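Local coordinates for protein alpha-toxin (Clostridium novyi, PDB 2VK9) that is a large clostridial toxin whose catalytic domain belongs to the GT-A type glycosyltransferase family and carries an N-terminal helical domain, at residues K248-Q259 with E406-Q417. Numbering follows the deposited sequence.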
ATOM      1  N   LYS A 248      11.072   2.589  14.921  1.00 41.25           N
ATOM      2  CA  LYS A 248       9.614   2.618  14.859  1.00 40.60           C
ATOM      3  C   LYS A 248       9.041   1.613  13.868  1.00 39.96           C
ATOM      4  O   LYS A 248       8.161   0.819  14.228  1.00 40.15           O
ATOM      5  CB  LYS A 248       9.114   4.030  14.548  1.00 40.68           C
ATOM      6  CG  LYS A 248       9.209   4.982  15.726  1.00 41.97           C
ATOM      7  CD  LYS A 248       8.434   6.278  15.469  1.00 44.64           C
ATOM      8  CE  LYS A 248       8.551   7.254  16.642  1.00 45.30           C
ATOM      9  NZ  LYS A 248       9.954   7.735  16.800  1.00 46.20           N
ATOM     10  N   LEU A 249       9.546   1.630  12.635  1.00 38.98           N
ATOM     11  CA  LEU A 249       9.068   0.705  11.611  1.00 38.12           C
ATOM     12  C   LEU A 249       9.232  -0.741  12.047  1.00 37.32           C
ATOM     13  O   LEU A 249       8.336  -1.560  11.843  1.00 37.53           O
ATOM     14  CB  LEU A 249       9.766   0.932  10.271  1.00 38.25           C
ATOM     15  CG  LEU A 249       9.589   2.288   9.587  1.00 38.99           C
ATOM     16  CD1 LEU A 249      10.107   2.181   8.154  1.00 40.45           C
ATOM     17  CD2 LEU A 249       8.133   2.757   9.579  1.00 39.07           C
ATOM     18  N   LYS A 250      10.367  -1.044  12.664  1.00 36.17           N
ATOM     19  CA  LYS A 250      10.607  -2.362  13.215  1.00 35.32           C
ATOM     20  C   LYS A 250       9.512  -2.771  14.208  1.00 34.76           C
ATOM     21  O   LYS A 250       9.088  -3.919  14.213  1.00 34.64           O
ATOM     22  CB  LYS A 250      11.985  -2.404  13.862  1.00 35.50           C
ATOM     23  CG  LYS A 250      12.497  -3.781  14.233  1.00 35.98           C
ATOM     24  CD  LYS A 250      13.862  -3.644  14.888  1.00 37.29           C
ATOM     25  CE  LYS A 250      14.240  -4.890  15.650  1.00 38.78           C
ATOM     26  NZ  LYS A 250      15.399  -4.609  16.525  1.00 40.01           N
ATOM     27  N   SER A 251       9.046  -1.827  15.027  1.00 34.13           N
ATOM     28  CA  SER A 251       7.971  -2.096  15.982  1.00 33.53           C
ATOM     29  C   SER A 251       6.677  -2.429  15.289  1.00 32.55           C
ATOM     30  O   SER A 251       5.971  -3.354  15.692  1.00 32.44           O
ATOM     31  CB  SER A 251       7.707  -0.886  16.856  1.00 33.64           C
ATOM     32  OG  SER A 251       8.810  -0.648  17.679  1.00 36.85           O
ATOM     33  N   TYR A 252       6.343  -1.646  14.268  1.00 31.37           N
ATOM     34  CA  TYR A 252       5.058  -1.808  13.621  1.00 30.41           C
ATOM     35  C   TYR A 252       5.038  -3.118  12.841  1.00 29.55           C
ATOM     36  O   TYR A 252       3.987  -3.754  12.707  1.00 29.48           O
ATOM     37  CB  TYR A 252       4.752  -0.640  12.697  1.00 30.82           C
ATOM     38  CG  TYR A 252       4.961   0.746  13.264  1.00 31.18           C
ATOM     39  CD1 TYR A 252       5.456   1.766  12.451  1.00 31.41           C
ATOM     40  CD2 TYR A 252       4.642   1.053  14.587  1.00 31.24           C
ATOM     41  CE1 TYR A 252       5.636   3.044  12.930  1.00 31.59           C
ATOM     42  CE2 TYR A 252       4.823   2.341  15.085  1.00 31.44           C
ATOM     43  CZ  TYR A 252       5.317   3.333  14.246  1.00 31.98           C
ATOM     44  OH  TYR A 252       5.515   4.620  14.706  1.00 32.45           O
ATOM     45  N   TYR A 253       6.209  -3.516  12.343  1.00 28.28           N
ATOM     46  CA  TYR A 253       6.359  -4.775  11.625  1.00 27.32           C
ATOM     47  C   TYR A 253       5.968  -5.958  12.511  1.00 27.13           C
ATOM     48  O   TYR A 253       5.125  -6.764  12.134  1.00 26.59           O
ATOM     49  CB  TYR A 253       7.786  -4.925  11.069  1.00 26.60           C
ATOM     50  CG  TYR A 253       8.054  -6.252  10.394  1.00 25.03           C
ATOM     51  CD1 TYR A 253       7.585  -6.513   9.101  1.00 23.53           C
ATOM     52  CD2 TYR A 253       8.773  -7.247  11.047  1.00 24.60           C
ATOM     53  CE1 TYR A 253       7.827  -7.738   8.474  1.00 22.30           C
ATOM     54  CE2 TYR A 253       9.027  -8.475  10.425  1.00 24.65           C
ATOM     55  CZ  TYR A 253       8.542  -8.710   9.149  1.00 23.57           C
ATOM     56  OH  TYR A 253       8.791  -9.918   8.560  1.00 24.03           O
ATOM     57  N   TYR A 254       6.560  -6.037  13.697  1.00 27.56           N
ATOM     58  CA  TYR A 254       6.259  -7.129  14.620  1.00 28.28           C
ATOM     59  C   TYR A 254       4.850  -7.061  15.190  1.00 28.79           C
ATOM     60  O   TYR A 254       4.268  -8.096  15.528  1.00 29.14           O
ATOM     61  CB  TYR A 254       7.314  -7.237  15.715  1.00 28.08           C
ATOM     62  CG  TYR A 254       8.630  -7.741  15.171  1.00 28.47           C
ATOM     63  CD1 TYR A 254       9.729  -6.889  15.055  1.00 29.12           C
ATOM     64  CD2 TYR A 254       8.767  -9.060  14.731  1.00 27.97           C
ATOM     65  CE1 TYR A 254      10.938  -7.340  14.538  1.00 28.72           C
ATOM     66  CE2 TYR A 254       9.967  -9.519  14.212  1.00 28.37           C
ATOM     67  CZ  TYR A 254      11.051  -8.653  14.123  1.00 28.52           C
ATOM     68  OH  TYR A 254      12.248  -9.098  13.621  1.00 28.15           O
ATOM     69  N   GLN A 255       4.305  -5.846  15.262  1.00 29.11           N
ATOM     70  CA  GLN A 255       2.931  -5.623  15.662  1.00 29.36           C
ATOM     71  C   GLN A 255       1.973  -6.267  14.663  1.00 29.77           C
ATOM     72  O   GLN A 255       1.014  -6.938  15.040  1.00 29.81           O
ATOM     73  CB  GLN A 255       2.667  -4.127  15.759  1.00 29.47           C
ATOM     74  CG  GLN A 255       1.252  -3.769  16.175  1.00 30.26           C
ATOM     75  CD  GLN A 255       1.022  -2.281  16.220  1.00 31.06           C
ATOM     76  OE1 GLN A 255       1.796  -1.539  16.830  1.00 31.34           O
ATOM     77  NE2 GLN A 255      -0.055  -1.830  15.580  1.00 31.68           N
ATOM     78  N   GLU A 256       2.239  -6.070  13.381  1.00 30.35           N
ATOM     79  CA  GLU A 256       1.421  -6.691  12.356  1.00 30.86           C
ATOM     80  C   GLU A 256       1.619  -8.206  12.314  1.00 31.10           C
ATOM     81  O   GLU A 256       0.702  -8.950  11.996  1.00 31.40           O
ATOM     82  CB  GLU A 256       1.709  -6.059  11.000  1.00 30.99           C
ATOM     83  CG  GLU A 256       1.409  -4.567  10.945  1.00 31.65           C
ATOM     84  CD  GLU A 256      -0.025  -4.220  11.348  1.00 32.78           C
ATOM     85  OE1 GLU A 256      -0.977  -4.883  10.881  1.00 33.10           O
ATOM     86  OE2 GLU A 256      -0.200  -3.267  12.131  1.00 33.63           O
ATOM     87  N   LEU A 257       2.818  -8.654  12.655  1.00 31.45           N
ATOM     88  CA  LEU A 257       3.163 -10.063  12.614  1.00 31.59           C
ATOM     89  C   LEU A 257       2.500 -10.828  13.763  1.00 32.06           C
ATOM     90  O   LEU A 257       1.961 -11.916  13.568  1.00 31.90           O
ATOM     91  CB  LEU A 257       4.681 -10.196  12.702  1.00 31.57           C
ATOM     92  CG  LEU A 257       5.415 -10.998  11.632  1.00 31.49           C
ATOM     93  CD1 LEU A 257       5.096 -10.482  10.250  1.00 31.23           C
ATOM     94  CD2 LEU A 257       6.903 -10.917  11.877  1.00 31.33           C
ATOM     95  N   ILE A 258       2.522 -10.239  14.955  1.00 32.45           N
ATOM     96  CA  ILE A 258       2.128 -10.937  16.167  1.00 33.17           C
ATOM     97  C   ILE A 258       0.723 -10.561  16.664  1.00 33.87           C
ATOM     98  O   ILE A 258      -0.145 -11.431  16.814  1.00 34.19           O
ATOM     99  CB  ILE A 258       3.208 -10.749  17.269  1.00 33.09           C
ATOM    100  CG1 ILE A 258       4.479 -11.532  16.904  1.00 33.49           C
ATOM    101  CG2 ILE A 258       2.699 -11.151  18.658  1.00 33.49           C
ATOM    102  CD1 ILE A 258       4.264 -13.022  16.574  1.00 32.86           C
ATOM    103  N   GLN A 259       0.501  -9.272  16.906  1.00 34.39           N
ATOM    104  CA  GLN A 259      -0.760  -8.790  17.465  1.00 35.27           C
ATOM    105  C   GLN A 259      -1.941  -8.889  16.487  1.00 34.78           C
ATOM    106  O   GLN A 259      -3.051  -9.227  16.897  1.00 34.79           O
ATOM    107  CB  GLN A 259      -0.587  -7.359  18.000  1.00 35.29           C
ATOM    108  CG  GLN A 259      -1.865  -6.647  18.452  1.00 36.59           C
ATOM    109  CD  GLN A 259      -1.597  -5.211  18.908  1.00 37.41           C
ATOM    110  OE1 GLN A 259      -1.055  -4.978  20.003  1.00 40.51           O
ATOM    111  NE2 GLN A 259      -1.969  -4.240  18.063  1.00 38.58           N
ATOM    112  N   GLU A 406       4.402   6.626  10.329  1.00 32.26           N
ATOM    113  CA  GLU A 406       4.778   6.790  11.733  1.00 32.73           C
ATOM    114  C   GLU A 406       3.713   7.554  12.495  1.00 32.83           C
ATOM    115  O   GLU A 406       3.368   7.202  13.624  1.00 32.71           O
ATOM    116  CB  GLU A 406       6.098   7.537  11.851  1.00 32.84           C
ATOM    117  CG  GLU A 406       7.334   6.670  11.762  1.00 34.02           C
ATOM    118  CD  GLU A 406       8.606   7.490  11.611  1.00 36.24           C
ATOM    119  OE1 GLU A 406       8.515   8.740  11.641  1.00 37.69           O
ATOM    120  OE2 GLU A 406       9.701   6.890  11.460  1.00 37.11           O
ATOM    121  N   ASN A 407       3.192   8.598  11.858  1.00 33.05           N
ATOM    122  CA  ASN A 407       2.137   9.420  12.436  1.00 33.19           C
ATOM    123  C   ASN A 407       0.854   8.637  12.704  1.00 33.11           C
ATOM    124  O   ASN A 407       0.298   8.707  13.795  1.00 33.19           O
ATOM    125  CB  ASN A 407       1.844  10.612  11.527  1.00 33.32           C
ATOM    126  CG  ASN A 407       0.804  11.540  12.102  1.00 33.22           C
ATOM    127  OD1 ASN A 407       1.029  12.186  13.124  1.00 33.96           O
ATOM    128  ND2 ASN A 407      -0.343  11.616  11.445  1.00 32.79           N
ATOM    129  N   ARG A 408       0.398   7.888  11.705  1.00 33.02           N
ATOM    130  CA  ARG A 408      -0.830   7.116  11.822  1.00 32.98           C
ATOM    131  C   ARG A 408      -0.725   5.981  12.823  1.00 33.28           C
ATOM    132  O   ARG A 408      -1.698   5.673  13.508  1.00 33.58           O
ATOM    133  CB  ARG A 408      -1.247   6.580  10.463  1.00 32.74           C
ATOM    134  CG  ARG A 408      -1.793   7.660   9.591  1.00 32.36           C
ATOM    135  CD  ARG A 408      -1.674   7.313   8.157  1.00 32.39           C
ATOM    136  NE  ARG A 408      -1.970   8.480   7.340  1.00 32.88           N
ATOM    137  CZ  ARG A 408      -3.093   8.655   6.655  1.00 32.56           C
ATOM    138  NH1 ARG A 408      -4.043   7.721   6.663  1.00 31.87           N
ATOM    139  NH2 ARG A 408      -3.253   9.764   5.950  1.00 32.41           N
ATOM    140  N   TYR A 409       0.451   5.369  12.908  1.00 33.52           N
ATOM    141  CA  TYR A 409       0.665   4.272  13.837  1.00 33.82           C
ATOM    142  C   TYR A 409       0.776   4.761  15.270  1.00 34.50           C
ATOM    143  O   TYR A 409       0.234   4.132  16.174  1.00 34.39           O
ATOM    144  CB  TYR A 409       1.868   3.404  13.434  1.00 33.65           C
ATOM    145  CG  TYR A 409       1.461   2.181  12.637  1.00 32.83           C
ATOM    146  CD1 TYR A 409       1.097   0.992  13.283  1.00 31.95           C
ATOM    147  CD2 TYR A 409       1.403   2.217  11.238  1.00 31.81           C
ATOM    148  CE1 TYR A 409       0.696  -0.130  12.561  1.00 30.61           C
ATOM    149  CE2 TYR A 409       1.007   1.102  10.508  1.00 31.47           C
ATOM    150  CZ  TYR A 409       0.658  -0.068  11.180  1.00 30.98           C
ATOM    151  OH  TYR A 409       0.271  -1.169  10.464  1.00 30.37           O
ATOM    152  N   GLU A 410       1.457   5.890  15.474  1.00 35.51           N
ATOM    153  CA  GLU A 410       1.605   6.453  16.819  1.00 36.64           C
ATOM    154  C   GLU A 410       0.257   6.856  17.416  1.00 36.75           C
ATOM    155  O   GLU A 410      -0.034   6.532  18.566  1.00 36.66           O
ATOM    156  CB  GLU A 410       2.598   7.616  16.845  1.00 36.79           C
ATOM    157  CG  GLU A 410       4.079   7.197  16.768  1.00 40.07           C
ATOM    158  CD  GLU A 410       4.438   5.978  17.651  1.00 44.50           C
ATOM    159  OE1 GLU A 410       4.549   6.136  18.893  1.00 46.55           O
ATOM    160  OE2 GLU A 410       4.620   4.861  17.097  1.00 45.29           O
ATOM    161  N   ILE A 411      -0.562   7.529  16.610  1.00 37.09           N
ATOM    162  CA  ILE A 411      -1.933   7.866  16.982  1.00 37.56           C
ATOM    163  C   ILE A 411      -2.706   6.610  17.397  1.00 38.31           C
ATOM    164  O   ILE A 411      -3.286   6.575  18.491  1.00 38.73           O
ATOM    165  CB  ILE A 411      -2.659   8.641  15.844  1.00 37.50           C
ATOM    166  CG1 ILE A 411      -2.119  10.077  15.748  1.00 37.36           C
ATOM    167  CG2 ILE A 411      -4.172   8.664  16.056  1.00 36.94           C
ATOM    168  CD1 ILE A 411      -2.423  10.781  14.423  1.00 37.32           C
ATOM    169  N   LEU A 412      -2.694   5.582  16.540  1.00 38.81           N
ATOM    170  CA  LEU A 412      -3.388   4.314  16.804  1.00 39.36           C
ATOM    171  C   LEU A 412      -2.899   3.621  18.073  1.00 39.67           C
ATOM    172  O   LEU A 412      -3.692   3.254  18.933  1.00 39.77           O
ATOM    173  CB  LEU A 412      -3.251   3.368  15.608  1.00 39.47           C
ATOM    174  CG  LEU A 412      -3.696   1.904  15.763  1.00 39.71           C
ATOM    175  CD1 LEU A 412      -5.192   1.750  15.568  1.00 39.41           C
ATOM    176  CD2 LEU A 412      -2.952   1.017  14.775  1.00 39.41           C
ATOM    177  N   ASN A 413      -1.593   3.439  18.185  1.00 40.19           N
ATOM    178  CA  ASN A 413      -1.032   2.780  19.351  1.00 40.90           C
ATOM    179  C   ASN A 413      -1.242   3.581  20.639  1.00 41.72           C
ATOM    180  O   ASN A 413      -1.390   3.003  21.719  1.00 41.91           O
ATOM    181  CB  ASN A 413       0.451   2.442  19.130  1.00 40.62           C
ATOM    182  CG  ASN A 413       0.656   1.306  18.122  1.00 39.89           C
ATOM    183  OD1 ASN A 413      -0.266   0.547  17.808  1.00 39.22           O
ATOM    184  ND2 ASN A 413       1.874   1.187  17.618  1.00 38.14           N
ATOM    185  N   SER A 414      -1.276   4.909  20.520  1.00 42.62           N
ATOM    186  CA  SER A 414      -1.460   5.776  21.686  1.00 43.42           C
ATOM    187  C   SER A 414      -2.825   5.589  22.340  1.00 44.18           C
ATOM    188  O   SER A 414      -3.023   6.007  23.477  1.00 44.45           O
ATOM    189  CB  SER A 414      -1.232   7.256  21.343  1.00 43.33           C
ATOM    190  OG  SER A 414      -2.306   7.784  20.579  1.00 42.99           O
ATOM    191  N   ILE A 415      -3.767   4.966  21.637  1.00 45.15           N
ATOM    192  CA  ILE A 415      -5.073   4.716  22.243  1.00 46.24           C
ATOM    193  C   ILE A 415      -5.446   3.235  22.381  1.00 47.26           C
ATOM    194  O   ILE A 415      -6.212   2.887  23.278  1.00 47.54           O
ATOM    195  CB  ILE A 415      -6.212   5.567  21.615  1.00 46.10           C
ATOM    196  CG1 ILE A 415      -6.714   4.969  20.309  1.00 46.00           C
ATOM    197  CG2 ILE A 415      -5.756   7.022  21.406  1.00 46.48           C
ATOM    198  CD1 ILE A 415      -7.736   5.853  19.621  1.00 46.09           C
ATOM    199  N   ILE A 416      -4.911   2.362  21.531  1.00 48.46           N
ATOM    200  CA  ILE A 416      -5.253   0.936  21.650  1.00 49.62           C
ATOM    201  C   ILE A 416      -4.296   0.074  22.484  1.00 50.66           C
ATOM    202  O   ILE A 416      -4.728  -0.919  23.066  1.00 50.91           O
ATOM    203  CB  ILE A 416      -5.495   0.238  20.287  1.00 49.48           C
ATOM    204  CG1 ILE A 416      -4.212   0.198  19.446  1.00 49.54           C
ATOM    205  CG2 ILE A 416      -6.645   0.896  19.547  1.00 49.36           C
ATOM    206  CD1 ILE A 416      -4.078  -1.027  18.576  1.00 48.48           C
ATOM    207  N   GLN A 417      -3.016   0.437  22.550  1.00 51.90           N
ATOM    208  CA  GLN A 417      -2.013  -0.504  23.081  1.00 53.24           C
ATOM    209  C   GLN A 417      -2.121  -0.814  24.569  1.00 54.02           C
ATOM    210  O   GLN A 417      -2.076  -1.982  24.961  1.00 54.12           O
ATOM    211  CB  GLN A 417      -0.573  -0.119  22.695  1.00 53.22           C
ATOM    212  CG  GLN A 417      -0.215  -0.378  21.225  1.00 53.62           C
ATOM    213  CD  GLN A 417      -0.316  -1.836  20.796  1.00 54.52           C
ATOM    214  OE1 GLN A 417       0.624  -2.384  20.229  1.00 56.45           O
ATOM    215  NE2 GLN A 417      -1.456  -2.464  21.049  1.00 54.17           N
TER
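Y252 and Y409 lie against each other as an offset stack, centroids 4.6 Å apart and planes 19° from parallel. The two side chains run past one another in opposite directions, so Y409 CB sits over the middle of the Y252 ring, 3.6 Å from its centroid, while Y252 CB covers a face of the Y409 ring nearer its rim. Each hydroxyl also reaches a carboxylate of the facing helix: Y252 OH donates to E410 OE2 at 2.6 Å, on the anti side, and Y409 OH to E256 OE2 at 2.7 Å, from above the carboxylate plane. E410 gets there by a bend at chi2. Beyond the rings, Q255 stretches straight out from its helix, CG turned away from the backbone N, which carries its amide across to N413, the two amide planes 56° apart; N413 ND2 donates to Q255 OE1 at 2.8 Å, in the carbonyl plane on a lone pair, and the return bond from Q255 NE2 to N413 OD1 is weak. One turn on, Q417 NE2 donates to Q259 OE1 at 2.8 Å, the two amide planes nearly perpendicular. Y459 OH hydrogen-bonds both E256 OE2 and Q255 NE2, linking these two buried residues. The axes of segments 248-259 and 406-417 cross at 59° and come within 10.9 Å; helix 263-278 packs against Y252 and E256, while helix 426-440, next after helix 396-422, packs against I416.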